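Local structure of CRISPR-associated protein, Cse1 family (Acidimicrobium ferrooxidans, 4H3T) at residues A[48-52]-A[162-166]; A[154-160]-A[276-280]; A[320-326]-A[378-384]. The protein probably serves as the large Cse1 (CasA) subunit of a type I-E CRISPR Cascade complex, which recognises invading DNA under the guidance of CRISPR RNA. The protein carries 1 engineered substitution. One frame throughout, in Å; residues are numbered along the deposited sequence. Where two conformers were deposited one is given.

Contact 1 of 3, residues A[48-52]-A[162-166]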
loop_
_atom_site.group_PDB
_atom_site.type_symbol
_atom_site.label_atom_id
_atom_site.label_comp_id
_atom_site.label_asym_id
_atom_site.label_seq_id
_atom_site.Cartn_x
_atom_site.Cartn_y
_atom_site.Cartn_z
ATOM N N ASP A 48 1.781 12.442 6.977
ATOM C CA ASP A 48 2.115 12.185 8.362
ATOM C C ASP A 48 1.799 10.702 8.815
ATOM O O ASP A 48 2.242 10.259 9.867
ATOM C CB ASP A 48 1.244 13.220 9.219
ATOM C CG ASP A 48 -0.177 13.693 8.668
ATOM O OD1 ASP A 48 -1.205 13.472 9.404
ATOM O OD2 ASP A 48 -0.267 14.275 7.414
ATOM N N PHE A 49 0.997 9.976 8.046
ATOM C CA PHE A 49 0.567 8.632 8.425
ATOM C C PHE A 49 0.345 7.844 7.157
ATOM O O PHE A 49 -0.179 8.400 6.212
ATOM C CB PHE A 49 -0.691 8.754 9.324
ATOM C CG PHE A 49 -1.036 7.426 9.957
ATOM C CD1 PHE A 49 -0.353 6.982 11.085
ATOM C CD2 PHE A 49 -1.893 6.537 9.317
ATOM C CE1 PHE A 49 -0.626 5.735 11.636
ATOM C CE2 PHE A 49 -2.115 5.273 9.824
ATOM C CZ PHE A 49 -1.504 4.880 10.999
ATOM N N PRO A 50 0.782 6.576 7.104
ATOM C CA PRO A 50 0.822 5.853 5.824
ATOM C C PRO A 50 -0.475 5.635 5.084
ATOM O O PRO A 50 -0.461 5.684 3.889
ATOM C CB PRO A 50 1.420 4.502 6.189
ATOM C CG PRO A 50 2.084 4.702 7.491
ATOM C CD PRO A 50 1.448 5.813 8.184
ATOM N N THR A 51 -1.578 5.504 5.769
ATOM C CA THR A 51 -2.850 5.242 5.111
ATOM C C THR A 51 -3.356 6.479 4.385
ATOM O O THR A 51 -4.179 6.398 3.491
ATOM C CB THR A 51 -3.888 4.765 6.100
ATOM O OG1 THR A 51 -3.994 5.693 7.132
ATOM C CG2 THR A 51 -3.567 3.449 6.674
ATOM N N LEU A 52 -2.880 7.629 4.770
ATOM C CA LEU A 52 -3.339 8.831 4.103
ATOM C C LEU A 52 -2.918 8.898 2.600
ATOM O O LEU A 52 -3.603 9.525 1.794
ATOM C CB LEU A 52 -2.803 10.065 4.827
ATOM C CG LEU A 52 -3.363 10.342 6.261
ATOM C CD1 LEU A 52 -2.615 11.554 6.908
ATOM C CD2 LEU A 52 -4.798 10.736 6.183
ATOM N N ARG A 162 -8.519 15.514 5.918
ATOM C CA ARG A 162 -7.621 14.421 5.563
ATOM C C ARG A 162 -8.088 13.111 6.193
ATOM O O ARG A 162 -8.187 12.097 5.498
ATOM C CB ARG A 162 -6.205 14.706 6.007
ATOM C CG ARG A 162 -5.532 15.760 5.184
ATOM C CD ARG A 162 -4.061 15.870 5.484
ATOM N NE ARG A 162 -3.734 16.231 6.854
ATOM C CZ ARG A 162 -3.428 17.439 7.298
ATOM N NH1 ARG A 162 -3.543 18.495 6.507
ATOM N NH2 ARG A 162 -3.089 17.617 8.567
ATOM N N TRP A 163 -8.430 13.140 7.494
ATOM C CA TRP A 163 -8.870 11.930 8.152
ATOM C C TRP A 163 -10.237 11.435 7.693
ATOM O O TRP A 163 -10.505 10.218 7.760
ATOM C CB TRP A 163 -8.851 12.058 9.633
ATOM C CG TRP A 163 -7.461 12.116 10.170
ATOM C CD1 TRP A 163 -6.887 13.155 10.843
ATOM C CD2 TRP A 163 -6.500 11.069 10.160
ATOM N NE1 TRP A 163 -5.615 12.810 11.242
ATOM C CE2 TRP A 163 -5.313 11.585 10.742
ATOM C CE3 TRP A 163 -6.450 9.797 9.557
ATOM C CZ2 TRP A 163 -4.163 10.814 10.893
ATOM C CZ3 TRP A 163 -5.307 9.047 9.698
ATOM C CH2 TRP A 163 -4.164 9.577 10.321
ATOM N N LEU A 164 -11.084 12.351 7.236
ATOM C CA LEU A 164 -12.389 12.025 6.687
ATOM C C LEU A 164 -12.244 11.180 5.407
ATOM O O LEU A 164 -12.887 10.162 5.279
ATOM C CB LEU A 164 -13.140 13.322 6.414
ATOM C CG LEU A 164 -14.459 13.281 5.722
ATOM C CD1 LEU A 164 -15.467 12.472 6.534
ATOM C CD2 LEU A 164 -14.970 14.700 5.516
ATOM N N VAL A 165 -11.321 11.587 4.509
ATOM C CA VAL A 165 -11.014 10.904 3.294
ATOM C C VAL A 165 -10.434 9.546 3.625
ATOM O O VAL A 165 -10.857 8.532 3.080
ATOM C CB VAL A 165 -10.074 11.735 2.400
ATOM C CG1 VAL A 165 -9.664 10.905 1.156
ATOM C CG2 VAL A 165 -10.777 13.023 1.945
ATOM N N GLU A 166 -9.571 9.496 4.615
ATOM C CA GLU A 166 -8.972 8.239 5.011
ATOM C C GLU A 166 -9.979 7.296 5.630
ATOM O O GLU A 166 -9.900 6.087 5.372
ATOM C CB GLU A 166 -7.796 8.513 5.991
ATOM C CG GLU A 166 -6.927 7.300 6.368
ATOM C CD GLU A 166 -7.322 6.507 7.602
ATOM O OE1 GLU A 166 -8.439 6.735 8.110
ATOM O OE2 GLU A 166 -6.554 5.599 8.011
HETATM O O HOH W 1 -3.745 14.268 8.843
#
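Methyl CD2 of Leu-52 lies over one face of the Trp-163 indole, 4.1 Å from the six-membered ring centroid and 20° off its normal, a CH-pi contact. Thr-51 OG1 and Phe-49 CG come at the indole's edge. Here Trp-163 CH2 lies 3.7 Å from Phe-49 CB, the two aromatic planes inclined at 55°. Phe-49 carries CD of Pro-50 on one face of its own ring. At the edge of the Arg-162 guanidinium, and sharing the indole face with Leu-52 CD2 toward the rim, sits a water, which accepts from Arg-162 NE at 2.8 Å and donates to Asp-48 OD1 at 2.7 Å. Asp-48 OD2 itself stays 4.0 Å from Arg-162 NE, well out of the guanidinium plane, so no N-H points at it and only charge attraction is likely to act directly. Arg-162 NH1 instead pairs with Glu-29 and the Trp-17 carbonyl. Glu-166, bent at chi2 (-91°), turns its carboxylate to Thr-51, whose OG1 donates to the anti lone pair of Glu-166 OE2 at 2.7 Å. The type I turn Phe-49 to Leu-52 is thus tied to helix 157-170 by a bond to a buried carboxylate and by a water-bridged charge pair, with apolar packing between.

Contact 2 of 3, residues A[154-160]-A[276-280]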
loop_
_atom_site.group_PDB
_atom_site.type_symbol
_atom_site.label_atom_id
_atom_site.label_comp_id
_atom_site.label_asym_id
_atom_site.label_seq_id
_atom_site.Cartn_x
_atom_site.Cartn_y
_atom_site.Cartn_z
ATOM N N ALA A 154 -9.031 19.058 19.751
ATOM C CA ALA A 154 -9.886 19.284 18.608
ATOM C C ALA A 154 -9.018 19.289 17.305
ATOM O O ALA A 154 -7.822 19.564 17.353
ATOM C CB ALA A 154 -10.629 20.566 18.808
ATOM N N LEU A 155 -9.603 18.919 16.173
ATOM C CA LEU A 155 -8.889 18.934 14.898
ATOM C C LEU A 155 -9.052 20.272 14.212
ATOM O O LEU A 155 -10.090 20.914 14.309
ATOM C CB LEU A 155 -9.419 17.802 13.988
ATOM C CG LEU A 155 -9.263 16.339 14.516
ATOM C CD1 LEU A 155 -9.812 15.323 13.524
ATOM C CD2 LEU A 155 -7.814 15.993 14.801
ATOM N N SER A 156 -8.053 20.668 13.428
ATOM C CA SER A 156 -8.250 21.777 12.517
ATOM C C SER A 156 -9.138 21.290 11.358
ATOM O O SER A 156 -9.228 20.068 11.084
ATOM C CB SER A 156 -6.897 22.251 11.942
ATOM O OG SER A 156 -6.391 21.207 11.128
ATOM N N PRO A 157 -9.766 22.206 10.601
ATOM C CA PRO A 157 -10.513 21.767 9.381
ATOM C C PRO A 157 -9.649 20.921 8.404
ATOM O O PRO A 157 -10.105 19.891 7.939
ATOM C CB PRO A 157 -10.998 23.096 8.772
ATOM C CG PRO A 157 -11.111 24.024 9.963
ATOM C CD PRO A 157 -9.873 23.664 10.800
ATOM N N ALA A 158 -8.398 21.307 8.135
ATOM C CA ALA A 158 -7.504 20.552 7.232
ATOM C C ALA A 158 -7.241 19.127 7.760
ATOM O O ALA A 158 -7.280 18.190 6.962
ATOM C CB ALA A 158 -6.178 21.289 7.066
ATOM N N GLU A 159 -6.978 18.961 9.087
ATOM C CA GLU A 159 -6.747 17.630 9.666
ATOM C C GLU A 159 -7.984 16.785 9.539
ATOM O O GLU A 159 -7.913 15.596 9.207
ATOM C CB GLU A 159 -6.361 17.667 11.157
ATOM C CG GLU A 159 -4.996 18.287 11.443
ATOM C CD GLU A 159 -4.717 18.727 12.877
ATOM O OE1 GLU A 159 -5.645 19.125 13.618
ATOM O OE2 GLU A 159 -3.523 18.781 13.220
ATOM N N ALA A 160 -9.142 17.396 9.818
ATOM C CA ALA A 160 -10.394 16.642 9.794
ATOM C C ALA A 160 -10.698 16.181 8.377
ATOM O O ALA A 160 -11.129 15.058 8.187
ATOM C CB ALA A 160 -11.560 17.453 10.341
ATOM N N ILE A 276 -11.994 28.082 13.509
ATOM C CA ILE A 276 -12.962 27.013 13.373
ATOM C C ILE A 276 -12.193 25.759 13.699
ATOM O O ILE A 276 -11.121 25.540 13.127
ATOM C CB ILE A 276 -13.598 26.957 11.962
ATOM C CG1 ILE A 276 -14.324 28.267 11.585
ATOM C CG2 ILE A 276 -14.569 25.730 11.886
ATOM C CD1 ILE A 276 -14.547 28.351 9.981
ATOM N N VAL A 277 -12.718 24.927 14.584
ATOM C CA VAL A 277 -12.103 23.639 14.882
ATOM C C VAL A 277 -13.204 22.595 14.834
ATOM O O VAL A 277 -14.393 22.940 14.778
ATOM C CB VAL A 277 -11.336 23.628 16.229
ATOM C CG1 VAL A 277 -10.237 24.680 16.194
ATOM C CG2 VAL A 277 -12.281 23.868 17.403
ATOM N N VAL A 278 -12.785 21.334 14.889
ATOM C CA VAL A 278 -13.709 20.190 14.881
ATOM C C VAL A 278 -13.489 19.378 16.161
ATOM O O VAL A 278 -12.620 18.557 16.173
ATOM C CB VAL A 278 -13.554 19.296 13.615
ATOM C CG1 VAL A 278 -14.595 18.187 13.598
ATOM C CG2 VAL A 278 -13.629 20.108 12.323
ATOM N N PRO A 279 -14.286 19.569 17.208
ATOM C CA PRO A 279 -14.077 18.792 18.457
ATOM C C PRO A 279 -14.844 17.451 18.496
ATOM O O PRO A 279 -14.562 16.603 19.341
ATOM C CB PRO A 279 -14.605 19.730 19.535
ATOM C CG PRO A 279 -15.589 20.552 18.873
ATOM C CD PRO A 279 -15.253 20.661 17.415
ATOM N N ARG A 280 -15.890 17.281 17.664
ATOM C CA ARG A 280 -16.739 16.101 17.727
ATOM C C ARG A 280 -17.057 15.575 16.330
ATOM O O ARG A 280 -17.056 16.339 15.359
ATOM C CB ARG A 280 -18.058 16.428 18.479
ATOM C CG ARG A 280 -17.901 16.821 19.959
ATOM C CD ARG A 280 -19.287 17.121 20.595
ATOM N NE ARG A 280 -20.034 18.119 19.799
ATOM C CZ ARG A 280 -21.318 18.070 19.427
ATOM N NH1 ARG A 280 -22.101 17.077 19.831
ATOM N NH2 ARG A 280 -21.836 19.035 18.666
#
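A helix N-terminus joined to a strand by a single antiparallel bridge is the element here: the chain entering helix 157-170 pairs with strand 275-289 just before it turns into the helix. Leu-155 and Val-278 form a hydrogen-bonded pair with reciprocal backbone bonds. Val-278 N donates to Leu-155 O at 2.8 Å, and Leu-155 N donates to Val-278 O at 3.0 Å. Beside these bonds the two side chains approach each other at their bases, Leu-155 CB lying 4.4 Å from Val-278 CB. No second bridge follows within the two segments.

Side chains extend the contact beyond that bridge. Ala-154 CB packs against Val-277 CG2 at 4.0 Å and also touches Pro-279 CB. With its CG2 opposite the carbonyl carbon and its CG1 opposite the backbone N (chi1 -176°), Val-278 brings CG2 to within 3.9 Å of Ala-160 CB on the first turn of the helix. Pro-157 CD lies 3.2 Å from Ile-276 O, and Pro-157 CG packs on Ile-276 CG2.

Ser-156 fixes the start of the helix. Its OG accepts from Glu-159 N at 3.1 Å, and Glu-159 OE1 in return accepts from Ser-156 N at 2.9 Å, nearly straight at 172°. Around this unit, Leu-155 rests on Val-132, Pro-157 on Phe-10, and Val-277 makes backbone bonds to Glu-270 of strand 263-272, the antiparallel neighbour of strand 275-289. The reciprocal Ser-156 and Glu-159 bonds define a capping box, set here directly after a one-bridge attachment to a sheet strand.

Contact 3 of 3, residues A[320-326]-A[378-384]; sequences ARPGQQV and DLAYDRL
Val-326 is turned with CG1 between its backbone N and carbonyl carbon (chi1 63°), which places that methyl against the Asp-382 carboxylate, while a chi1 of -147° swings the carboxylate of Asp-382 to the Val-326 amide. Val-326 N donates to Asp-382 OD2 at 3.1 Å with a bent N-H...O angle of 141°, and the donor stands above the carboxylate plane. CG1 of Val-326 lies 3.2 Å from Asp-382 OD2 and 3.9 Å from Leu-384 CB. The other oxygen, Asp-382 OD1, accepts from Arg-383 N at 2.8 Å and pairs with Arg-468, so three donors hold this carboxylate. At the other end of the contact Pro-322 CB touches Asp-378 OD1 at 3.3 Å and Ala-380 CB at 4.0 Å. Ala-320 CB packs on the same Ala-380 methyl. Asp-378, Ala-380, Asp-382 and Leu-384 alternate along the strand and point toward the loop, which makes a type II turn from Arg-321 to Gln-324 with Gly-323 at positive phi. The loop, running from strand 312-317 to helix 330-334, thereby lies against the outermost strand 375-387 of a three-stranded antiparallel sheet, beside strand 359-370 and helix 445-473, which supplies Arg-468.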
loop_
_atom_site.group_PDB
_atom_site.type_symbol
_atom_site.label_atom_id
_atom_site.label_comp_id
_atom_site.label_asym_id
_atom_site.label_seq_id
_atom_site.Cartn_x
_atom_site.Cartn_y
_atom_site.Cartn_z
ATOM N N ALA A 320 1.098 -7.416 0.234
ATOM C CA ALA A 320 2.433 -7.204 0.754
ATOM C C ALA A 320 2.391 -7.728 2.170
ATOM O O ALA A 320 1.443 -7.427 2.927
ATOM C CB ALA A 320 2.772 -5.732 0.724
ATOM N N ARG A 321 3.311 -8.625 2.479
ATOM C CA ARG A 321 3.315 -9.281 3.781
ATOM C C ARG A 321 3.896 -8.291 4.834
ATOM O O ARG A 321 5.020 -7.813 4.642
ATOM C CB ARG A 321 4.155 -10.585 3.681
ATOM C CG ARG A 321 4.309 -11.371 4.951
ATOM C CD ARG A 321 5.125 -12.655 4.681
ATOM N NE ARG A 321 4.320 -13.885 4.718
ATOM C CZ ARG A 321 4.655 -15.058 4.167
ATOM N NH1 ARG A 321 5.803 -15.192 3.501
ATOM N NH2 ARG A 321 3.839 -16.102 4.265
ATOM N N PRO A 322 3.188 -7.955 5.949
ATOM C CA PRO A 322 3.824 -7.067 6.965
ATOM C C PRO A 322 4.966 -7.788 7.684
ATOM O O PRO A 322 5.109 -9.011 7.659
ATOM C CB PRO A 322 2.678 -6.693 7.924
ATOM C CG PRO A 322 1.393 -7.254 7.284
ATOM C CD PRO A 322 1.825 -8.366 6.360
ATOM N N GLY A 323 5.834 -6.996 8.273
ATOM C CA GLY A 323 6.930 -7.527 9.041
ATOM C C GLY A 323 8.133 -7.983 8.226
ATOM O O GLY A 323 8.992 -8.616 8.817
ATOM N N GLN A 324 8.168 -7.755 6.885
ATOM C CA GLN A 324 9.356 -8.030 6.030
ATOM C C GLN A 324 9.605 -6.877 5.084
ATOM O O GLN A 324 8.669 -6.139 4.756
ATOM C CB GLN A 324 9.196 -9.277 5.249
ATOM C CG GLN A 324 8.162 -9.219 4.134
ATOM C CD GLN A 324 8.046 -10.487 3.369
ATOM O OE1 GLN A 324 7.497 -10.522 2.234
ATOM N NE2 GLN A 324 8.346 -11.579 4.024
ATOM N N GLN A 325 10.817 -6.762 4.597
ATOM C CA GLN A 325 11.230 -5.704 3.628
ATOM C C GLN A 325 10.455 -6.012 2.328
ATOM O O GLN A 325 10.302 -7.186 1.997
ATOM C CB GLN A 325 12.715 -5.721 3.395
ATOM C CG GLN A 325 13.547 -5.378 4.654
ATOM C CD GLN A 325 13.921 -6.550 5.557
ATOM O OE1 GLN A 325 13.429 -7.675 5.416
ATOM N NE2 GLN A 325 14.619 -6.247 6.628
ATOM N N VAL A 326 9.966 -5.035 1.628
ATOM C CA VAL A 326 9.026 -5.255 0.534
ATOM C C VAL A 326 9.622 -6.098 -0.599
ATOM O O VAL A 326 8.925 -6.926 -1.160
ATOM C CB VAL A 326 8.387 -3.946 -0.043
ATOM C CG1 VAL A 326 9.406 -3.035 -0.648
ATOM C CG2 VAL A 326 7.322 -4.268 -1.078
ATOM N N ASP A 378 -1.571 -4.810 12.125
ATOM C CA ASP A 378 -0.333 -4.644 11.384
ATOM C C ASP A 378 -0.572 -3.847 10.166
ATOM O O ASP A 378 -1.646 -3.917 9.584
ATOM C CB ASP A 378 0.268 -5.997 10.983
ATOM C CG ASP A 378 1.759 -6.051 11.300
ATOM O OD1 ASP A 378 2.511 -5.119 10.846
ATOM O OD2 ASP A 378 2.175 -6.983 12.045
ATOM N N LEU A 379 0.402 -3.078 9.785
ATOM C CA LEU A 379 0.297 -2.270 8.591
ATOM C C LEU A 379 1.598 -2.417 7.819
ATOM O O LEU A 379 2.654 -2.252 8.427
ATOM C CB LEU A 379 0.055 -0.814 9.010
ATOM C CG LEU A 379 -0.272 0.214 7.924
ATOM C CD1 LEU A 379 -1.629 -0.072 7.295
ATOM C CD2 LEU A 379 -0.298 1.594 8.546
ATOM N N ALA A 380 1.538 -2.894 6.572
ATOM C CA ALA A 380 2.706 -2.952 5.678
ATOM C C ALA A 380 2.680 -1.650 4.853
ATOM O O ALA A 380 1.618 -1.225 4.342
ATOM C CB ALA A 380 2.634 -4.182 4.766
ATOM N N TYR A 381 3.810 -0.996 4.758
ATOM C CA TYR A 381 3.921 0.294 4.068
ATOM C C TYR A 381 5.357 0.384 3.529
ATOM O O TYR A 381 6.271 0.109 4.278
ATOM C CB TYR A 381 3.579 1.406 5.044
ATOM C CG TYR A 381 4.221 2.713 4.667
ATOM C CD1 TYR A 381 3.916 3.337 3.461
ATOM C CD2 TYR A 381 5.164 3.317 5.496
ATOM C CE1 TYR A 381 4.593 4.481 3.044
ATOM C CE2 TYR A 381 5.814 4.497 5.110
ATOM C CZ TYR A 381 5.536 5.064 3.868
ATOM O OH TYR A 381 6.154 6.209 3.411
ATOM N N ASP A 382 5.555 0.599 2.224
ATOM C CA ASP A 382 6.920 0.610 1.672
ATOM C C ASP A 382 6.938 1.178 0.313
ATOM O O ASP A 382 5.884 1.357 -0.292
ATOM C CB ASP A 382 7.479 -0.845 1.642
ATOM C CG ASP A 382 8.998 -1.025 1.873
ATOM O OD1 ASP A 382 9.782 -0.053 1.598
ATOM O OD2 ASP A 382 9.407 -2.129 2.369
ATOM N N ARG A 383 8.147 1.478 -0.133
ATOM C CA ARG A 383 8.487 2.019 -1.407
ATOM C C ARG A 383 9.627 1.203 -1.995
ATOM O O ARG A 383 10.575 0.861 -1.272
ATOM C CB ARG A 383 8.880 3.496 -1.231
ATOM C CG ARG A 383 7.928 4.225 -0.289
ATOM C CD ARG A 383 8.097 5.729 -0.298
ATOM N NE ARG A 383 7.215 6.342 -1.270
ATOM C CZ ARG A 383 6.057 6.945 -1.022
ATOM N NH1 ARG A 383 5.356 7.466 -2.016
ATOM N NH2 ARG A 383 5.599 7.051 0.229
ATOM N N LEU A 384 9.489 0.801 -3.269
ATOM C CA LEU A 384 10.513 0.047 -3.933
ATOM C C LEU A 384 10.824 0.683 -5.281
ATOM O O LEU A 384 9.969 0.698 -6.154
ATOM C CB LEU A 384 10.058 -1.409 -4.091
ATOM C CG LEU A 384 11.121 -2.373 -4.659
ATOM C CD1 LEU A 384 12.382 -2.495 -3.733
ATOM C CD2 LEU A 384 10.527 -3.721 -4.948
#

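Along the chain contacts 1 and 2 interleave, their segments alternating, and contact 3 follows both. Contacts 1 and 2 share helix 157-170: contact 2 holds its N-terminal end to strand 275-289, and contact 1 uses the following turn, 162-166, with centres 14 Å apart. Contact 1 also touches contact 3, their centres 18 Å apart, where Pro-50 CB packs on Tyr-381 CG at 3.7 Å and Leu-379 meets Phe-49, Pro-50 and Thr-51. Strand 375-387 therefore faces the 48-52 loop with one side and the 320-326 loop with the other. Contacts 2 and 3, with centres 31 Å apart, do not touch. Helix 157-170 and the 48-52 loop thus form a continuous path of contacts from strand 275-289 to strand 375-387.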